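Local coordinates for N-acylethanolamine-hydrolyzing acid amidase beta-subunit (Caenorhabditis elegans, PDB 6DY3), which probably hydrolyses bioactive fatty acid amides such as N-palmitoylethanolamine to ethanolamine and free fatty acids, as one subunit of a heterodimer produced by autocatalytic cleavage, at residues C1-Q7 against W157-N163; I14-N18 against S65-N69; N79-E83 against N140-A144. One frame throughout, in Å; residues are numbered along the deposited sequence.

Contact 1: residues C1-Q7 against W157-N163; sequences CTSIVAQ and WFLVETN
I4 and V160 lie side by side and point the same way, their CG2 methyls 4.0 Å apart, at the apolar centre of an antiparallel pairing that places the N-terminal strand of an N-terminal nucleophile (Ntn) hydrolase beside strand 158-161, outermost of its sheet within this chain. On the same face A6 packs on F158, CB to CB at 3.9 Å, and touches the six-membered part of the W157 indole, whose own face is covered by the F158 ring edge. L182 of helix 173-185 packs on I4, F158 and V160, covering this face. The strand axes run at 176°, and the bonding pattern confirms the register: S3-E161 and V5-L159 are hydrogen-bonded pairs, I4-V160 and A6-F158 non-hydrogen-bonded ones. S3 N to E161 O is nearly straight, with an N-H...O angle of 171°, while Q7 N to W157 O, at 2.8 Å, adds one more rung. V5 and L159 point to the other face, with S3 and E161; there the S3 hydroxyl bonds to S67, and E161 meets K169 in a salt bridge. At the polar edge lies C1, by similarity the nucleophile. N163, probably important for activity, has its amide turned toward the chain start by chi1 of -65°: ND2 bonds to the A70 carbonyl, while OD1, also reached by R174, accepts a hydrogen bond from the C1 alpha-amino N at 3.3 Å, the donor tilted from the carbonyl plane.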
# COMPACT_ATOMS: atom_id res chain seq x y z
N CYS B 1 -0.45 10.03 1.60
CA CYS B 1 -1.34 8.96 1.19
C CYS B 1 -2.79 9.36 1.40
O CYS B 1 -3.16 9.84 2.47
CB CYS B 1 -1.04 7.69 1.97
SG CYS B 1 0.58 7.04 1.63
N THR B 2 -3.61 9.11 0.39
CA THR B 2 -5.05 9.35 0.46
C THR B 2 -5.75 8.13 -0.12
O THR B 2 -5.55 7.80 -1.30
CB THR B 2 -5.45 10.62 -0.30
OG1 THR B 2 -4.68 11.73 0.18
CG2 THR B 2 -6.93 10.92 -0.13
N SER B 3 -6.55 7.46 0.69
CA SER B 3 -7.33 6.32 0.25
C SER B 3 -8.80 6.68 0.35
O SER B 3 -9.26 7.16 1.39
CB SER B 3 -7.04 5.08 1.09
OG SER B 3 -5.73 4.59 0.82
N ILE B 4 -9.54 6.41 -0.73
CA ILE B 4 -10.96 6.74 -0.81
C ILE B 4 -11.71 5.50 -1.26
O ILE B 4 -11.24 4.76 -2.13
CB ILE B 4 -11.22 7.91 -1.79
CG1 ILE B 4 -10.35 9.12 -1.43
CG2 ILE B 4 -12.71 8.28 -1.78
CD1 ILE B 4 -10.43 10.25 -2.44
N VAL B 5 -12.87 5.27 -0.65
CA VAL B 5 -13.81 4.24 -1.08
C VAL B 5 -15.19 4.88 -1.16
O VAL B 5 -15.61 5.57 -0.23
CB VAL B 5 -13.81 3.04 -0.11
CG1 VAL B 5 -15.07 2.18 -0.32
CG2 VAL B 5 -12.57 2.21 -0.34
N ALA B 6 -15.89 4.64 -2.27
CA ALA B 6 -17.21 5.22 -2.50
C ALA B 6 -18.12 4.22 -3.19
O ALA B 6 -17.67 3.47 -4.07
CB ALA B 6 -17.11 6.50 -3.34
N GLN B 7 -19.39 4.20 -2.80
CA GLN B 7 -20.40 3.38 -3.45
C GLN B 7 -21.46 4.30 -4.06
O GLN B 7 -22.09 5.08 -3.34
CB GLN B 7 -21.04 2.40 -2.47
CG GLN B 7 -21.98 1.43 -3.14
CD GLN B 7 -22.57 0.41 -2.18
OE1 GLN B 7 -22.40 0.50 -0.97
NE2 GLN B 7 -23.23 -0.58 -2.74
N TRP B 157 -21.94 7.45 1.79
CA TRP B 157 -21.61 6.67 0.61
C TRP B 157 -20.12 6.68 0.27
O TRP B 157 -19.73 6.02 -0.70
CB TRP B 157 -22.41 7.15 -0.61
CG TRP B 157 -22.25 8.61 -0.93
CD1 TRP B 157 -22.88 9.66 -0.34
CD2 TRP B 157 -21.39 9.18 -1.94
NE1 TRP B 157 -22.48 10.85 -0.91
CE2 TRP B 157 -21.57 10.58 -1.90
CE3 TRP B 157 -20.50 8.64 -2.87
CZ2 TRP B 157 -20.88 11.45 -2.75
CZ3 TRP B 157 -19.82 9.50 -3.72
CH2 TRP B 157 -20.02 10.89 -3.65
N PHE B 158 -19.30 7.42 1.01
CA PHE B 158 -17.86 7.43 0.77
C PHE B 158 -17.09 7.44 2.09
O PHE B 158 -17.61 7.83 3.14
CB PHE B 158 -17.43 8.63 -0.10
CG PHE B 158 -17.73 9.97 0.51
CD1 PHE B 158 -16.87 10.54 1.43
CD2 PHE B 158 -18.85 10.67 0.14
CE1 PHE B 158 -17.15 11.77 1.98
CE2 PHE B 158 -19.13 11.91 0.69
CZ PHE B 158 -18.28 12.46 1.61
N LEU B 159 -15.84 6.99 2.01
CA LEU B 159 -14.91 7.01 3.13
C LEU B 159 -13.58 7.56 2.65
O LEU B 159 -13.11 7.19 1.57
CB LEU B 159 -14.70 5.61 3.71
CG LEU B 159 -15.89 4.97 4.42
CD1 LEU B 159 -15.68 3.48 4.59
CD2 LEU B 159 -16.11 5.63 5.77
N VAL B 160 -12.98 8.46 3.43
CA VAL B 160 -11.71 9.09 3.10
C VAL B 160 -10.79 9.02 4.31
O VAL B 160 -11.20 9.36 5.43
CB VAL B 160 -11.89 10.55 2.65
CG1 VAL B 160 -10.54 11.17 2.29
CG2 VAL B 160 -12.85 10.63 1.48
N GLU B 161 -9.54 8.63 4.09
CA GLU B 161 -8.58 8.55 5.17
C GLU B 161 -7.19 8.88 4.64
O GLU B 161 -6.87 8.59 3.49
CB GLU B 161 -8.61 7.15 5.82
CG GLU B 161 -8.00 7.09 7.21
CD GLU B 161 -8.61 8.13 8.15
OE1 GLU B 161 -9.78 7.95 8.57
OE2 GLU B 161 -7.93 9.14 8.46
N THR B 162 -6.38 9.51 5.49
CA THR B 162 -5.00 9.83 5.14
C THR B 162 -4.09 9.19 6.18
O THR B 162 -4.18 7.98 6.40
CB THR B 162 -4.80 11.32 4.97
OG1 THR B 162 -5.11 11.99 6.21
CG2 THR B 162 -5.69 11.86 3.88
N ASN B 163 -3.20 9.96 6.82
CA ASN B 163 -2.13 9.44 7.65
C ASN B 163 -2.25 9.79 9.13
O ASN B 163 -1.46 9.28 9.93
CB ASN B 163 -0.78 9.96 7.14
CG ASN B 163 -0.46 9.46 5.76
OD1 ASN B 163 -0.16 10.25 4.86
ND2 ASN B 163 -0.50 8.14 5.58

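Contact 2: residues I14-N18 against S65-N69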
# COMPACT_ATOMS: atom_id res chain seq x y z
N ILE B 14 -16.05 1.93 -5.73
CA ILE B 14 -14.83 2.42 -6.35
C ILE B 14 -13.79 2.69 -5.27
O ILE B 14 -14.11 3.29 -4.23
CB ILE B 14 -15.08 3.69 -7.19
CG1 ILE B 14 -16.09 3.40 -8.30
CG2 ILE B 14 -13.78 4.21 -7.79
CD1 ILE B 14 -17.53 3.68 -7.92
N HIS B 15 -12.56 2.27 -5.52
CA HIS B 15 -11.45 2.42 -4.58
C HIS B 15 -10.38 3.28 -5.23
O HIS B 15 -9.75 2.86 -6.21
CB HIS B 15 -10.89 1.06 -4.18
CG HIS B 15 -9.90 1.12 -3.05
ND1 HIS B 15 -9.60 0.03 -2.27
CD2 HIS B 15 -9.16 2.14 -2.57
CE1 HIS B 15 -8.70 0.37 -1.36
NE2 HIS B 15 -8.42 1.65 -1.53
N GLY B 16 -10.17 4.48 -4.70
CA GLY B 16 -9.16 5.39 -5.19
C GLY B 16 -8.03 5.52 -4.18
O GLY B 16 -8.26 5.48 -2.97
N ARG B 17 -6.81 5.69 -4.68
CA ARG B 17 -5.65 5.70 -3.81
C ARG B 17 -4.55 6.57 -4.40
O ARG B 17 -4.13 6.35 -5.54
CB ARG B 17 -5.13 4.27 -3.59
CG ARG B 17 -4.32 4.10 -2.32
CD ARG B 17 -2.84 4.29 -2.55
NE ARG B 17 -2.16 4.71 -1.33
CZ ARG B 17 -1.69 3.89 -0.40
NH1 ARG B 17 -1.81 2.58 -0.53
NH2 ARG B 17 -1.10 4.40 0.67
N ASN B 18 -4.08 7.53 -3.61
CA ASN B 18 -2.88 8.29 -3.92
C ASN B 18 -1.79 7.88 -2.95
O ASN B 18 -2.05 7.72 -1.75
CB ASN B 18 -3.14 9.79 -3.81
CG ASN B 18 -3.78 10.38 -5.05
OD1 ASN B 18 -4.19 9.65 -5.96
ND2 ASN B 18 -3.88 11.70 -5.09
N SER B 65 -10.59 -5.10 -2.97
CA SER B 65 -9.33 -4.39 -3.10
C SER B 65 -8.95 -3.79 -1.75
O SER B 65 -9.80 -3.57 -0.89
CB SER B 65 -9.41 -3.29 -4.19
OG SER B 65 -10.43 -2.36 -3.90
N VAL B 66 -7.65 -3.55 -1.57
CA VAL B 66 -7.13 -3.08 -0.29
C VAL B 66 -6.01 -2.08 -0.54
O VAL B 66 -5.27 -2.17 -1.52
CB VAL B 66 -6.63 -4.26 0.58
CG1 VAL B 66 -5.55 -5.03 -0.14
CG2 VAL B 66 -6.13 -3.75 1.91
N SER B 67 -5.92 -1.10 0.35
CA SER B 67 -4.80 -0.17 0.40
C SER B 67 -4.49 0.17 1.86
O SER B 67 -5.40 0.27 2.69
CB SER B 67 -5.09 1.12 -0.38
OG SER B 67 -6.06 1.93 0.27
N LEU B 68 -3.21 0.36 2.15
CA LEU B 68 -2.76 0.64 3.51
C LEU B 68 -2.17 2.04 3.58
O LEU B 68 -1.32 2.40 2.76
CB LEU B 68 -1.74 -0.38 3.98
CG LEU B 68 -1.26 -0.20 5.42
CD1 LEU B 68 -1.25 -1.52 6.16
CD2 LEU B 68 0.11 0.45 5.44
N ASN B 69 -2.63 2.83 4.56
CA ASN B 69 -2.06 4.13 4.87
C ASN B 69 -1.30 4.03 6.19
O ASN B 69 -1.82 3.50 7.17
CB ASN B 69 -3.14 5.20 4.98
CG ASN B 69 -3.87 5.44 3.67
OD1 ASN B 69 -3.71 4.68 2.71
ND2 ASN B 69 -4.68 6.49 3.63
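H15 reaches across from strand 13-20 and lays the edge of its imidazole against two serines of strand 64-70, the two strands belonging to different sheets packed face to face, as in the layered Ntn hydrolase fold. Its ND1 is 3.0 Å from S65 OG, and NE2 is equally far from S67 OG, which S3 also engages. Both hydroxyls sit near the ring plane, so the pair of hydrogen bonds fixes the rotation of the imidazole about chi2. With CG anti to the backbone N (chi1 -171°), the ring extends from its own strand toward strand 64-70. Two residues further along the strand, R17 makes the second bridge: its CG rests on S67 CB at 3.6 Å, the chain bends at chi2, and NH2 donates to L68 O at 2.9 Å from above that carbonyl's plane. NH1 adds a weak bond to the same oxygen. N69 OD1 lies over one face of the guanidinium without bonding to it. Behind these contacts, R17 NE is held by N18 O at 3.0 Å, almost in the guanidinium plane, while the S3 hydroxyl holds N69 OD1. The strand axes stay 8.4 Å apart and are inclined by 28°, and no backbone-to-backbone hydrogen bond joins the two segments; side chains of 14-18 reach serine hydroxyls and the L68 carbonyl. Since two backbone carbonyls orient the buried guanidinium, and R17 NH2 approaches C1 SG to 3.3 Å, the geometry is consistent with the importance for activity attributed to R17 by similarity.

Contact 3: residues N79-E83 against N140-A144; sequences NILME and NRWSA
M82 and W142 form a Met-aromatic contact, the centre of a surface cluster that joins helix 76-89 to the hairpin loop between strands 134-139 and 145-149. The evidence is the position of the sulfur: M82 SD stands 4.5 Å from the centroid of the five-membered ring and only 3° off its normal. Beyond it, M82 CE reaches back toward the root of the indole, 3.6 Å from W142 CG. This path follows from the torsions, with CG anti to the backbone N (chi1 -167°) and the chain then bent at chi2. The opposite face of the indole carries R141 CG, 3.6 Å above the plane, so that the ring is sandwiched between a methionine from the helix and the arginine preceding it in its own loop. The peptide bond between R141 and W142 is modelled as cis. Two helix residues meet the indole at its edge: N79 CB is 3.8 Å from W142 CZ2, and E83 CD is 3.5 Å from W142 CH2, its carboxylate turned 82° from the ring plane. R141 runs extended to its guanidinium, where N79 OD1 sits over one face, 3.1 Å from R141 NH1 but at too poor an angle for a hydrogen bond. E83 OE2 and R141 NH2 make a long salt bridge at 3.9 Å; that same nitrogen also bonds to the G74 carbonyl, ahead of the helix. P121, just before strand 122-127, packs against E83, R141 and W142, and the W142 backbone pairs with F119, while on the helix I80 and L81 pack on L55 of the alpha subunit.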
# COMPACT_ATOMS: atom_id res chain seq x y z
N ASN B 79 7.72 6.49 21.39
CA ASN B 79 7.20 5.21 20.92
C ASN B 79 8.00 4.59 19.79
O ASN B 79 7.55 3.57 19.24
CB ASN B 79 5.74 5.38 20.46
CG ASN B 79 4.82 5.79 21.58
OD1 ASN B 79 3.95 6.63 21.38
ND2 ASN B 79 5.00 5.20 22.77
N ILE B 80 9.16 5.13 19.44
CA ILE B 80 9.89 4.64 18.27
C ILE B 80 10.24 3.17 18.43
O ILE B 80 10.13 2.38 17.49
CB ILE B 80 11.15 5.50 18.02
CG1 ILE B 80 11.89 4.92 16.83
CG2 ILE B 80 12.07 5.54 19.25
CD1 ILE B 80 12.80 5.89 16.15
N LEU B 81 10.65 2.77 19.64
CA LEU B 81 11.01 1.38 19.90
C LEU B 81 9.81 0.47 19.70
O LEU B 81 9.94 -0.61 19.11
CB LEU B 81 11.54 1.22 21.32
CG LEU B 81 12.93 1.79 21.59
CD1 LEU B 81 13.34 1.37 22.98
CD2 LEU B 81 13.95 1.35 20.57
N MET B 82 8.64 0.88 20.20
CA MET B 82 7.44 0.09 20.02
C MET B 82 7.00 0.07 18.55
O MET B 82 6.44 -0.94 18.09
CB MET B 82 6.32 0.64 20.91
CG MET B 82 5.11 -0.25 21.05
SD MET B 82 5.52 -1.88 21.70
CE MET B 82 3.91 -2.69 21.63
N GLU B 83 7.23 1.15 17.81
CA GLU B 83 6.93 1.15 16.38
C GLU B 83 7.80 0.14 15.64
O GLU B 83 7.29 -0.68 14.86
CB GLU B 83 7.14 2.56 15.79
CG GLU B 83 6.22 3.64 16.36
CD GLU B 83 4.87 3.76 15.64
OE1 GLU B 83 4.62 2.97 14.70
OE2 GLU B 83 4.07 4.64 16.01
N ASN B 140 -4.88 0.31 15.84
CA ASN B 140 -4.52 1.21 16.93
C ASN B 140 -3.27 0.72 17.63
O ASN B 140 -2.79 -0.39 17.40
CB ASN B 140 -5.67 1.34 17.93
CG ASN B 140 -6.95 1.85 17.29
OD1 ASN B 140 -6.92 2.79 16.50
ND2 ASN B 140 -8.07 1.22 17.62
N ARG B 141 -2.73 1.57 18.49
CA ARG B 141 -1.61 1.21 19.34
C ARG B 141 -2.09 0.23 20.42
O ARG B 141 -2.89 0.62 21.27
CB ARG B 141 -1.00 2.45 19.99
CG ARG B 141 -0.30 3.37 19.01
CD ARG B 141 0.17 4.64 19.69
NE ARG B 141 1.05 5.43 18.85
CZ ARG B 141 1.50 6.64 19.16
NH1 ARG B 141 1.14 7.21 20.31
NH2 ARG B 141 2.32 7.29 18.34
N TRP B 142 -1.64 -1.03 20.41
CA TRP B 142 -0.72 -1.61 19.41
C TRP B 142 -1.24 -2.94 18.90
O TRP B 142 -0.55 -3.63 18.15
CB TRP B 142 0.67 -1.79 20.02
CG TRP B 142 1.31 -0.50 20.45
CD1 TRP B 142 1.28 0.05 21.69
CD2 TRP B 142 2.09 0.39 19.64
NE1 TRP B 142 1.98 1.23 21.71
CE2 TRP B 142 2.49 1.46 20.46
CE3 TRP B 142 2.49 0.38 18.30
CZ2 TRP B 142 3.26 2.52 19.99
CZ3 TRP B 142 3.26 1.43 17.83
CH2 TRP B 142 3.64 2.48 18.67
N SER B 143 -2.46 -3.29 19.29
CA SER B 143 -3.02 -4.58 18.91
C SER B 143 -4.52 -4.57 18.67
O SER B 143 -5.07 -5.60 18.28
CB SER B 143 -2.67 -5.61 19.99
OG SER B 143 -3.16 -5.17 21.25
N ALA B 144 -5.21 -3.46 18.91
CA ALA B 144 -6.65 -3.38 18.71
C ALA B 144 -6.97 -2.77 17.35
O ALA B 144 -6.12 -2.12 16.73
CB ALA B 144 -7.31 -2.56 19.82

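In the fold
The chain starts in contact 1, where strand 2-7 waits for strand 158-161 some 150 residues later; this closure encloses everything else described. Strand 13-20 follows, adjoins strand 2-7 in the sheet that also holds strands 158-161 and 209-215, and closes contact 2 against strand 64-70 of the other sheet, which holds strands 122-127 and 134-139. Helix 76-89 comes next and opens contact 3, which closes at the loop after strand 134-139. Contacts 2 and 3 are therefore in series, both nested within contact 1, and none cross. Contacts 1 and 2 touch directly through the side chains of S3 and S67, whereas contact 3 lies apart, its centre about 23 Å from that of either other.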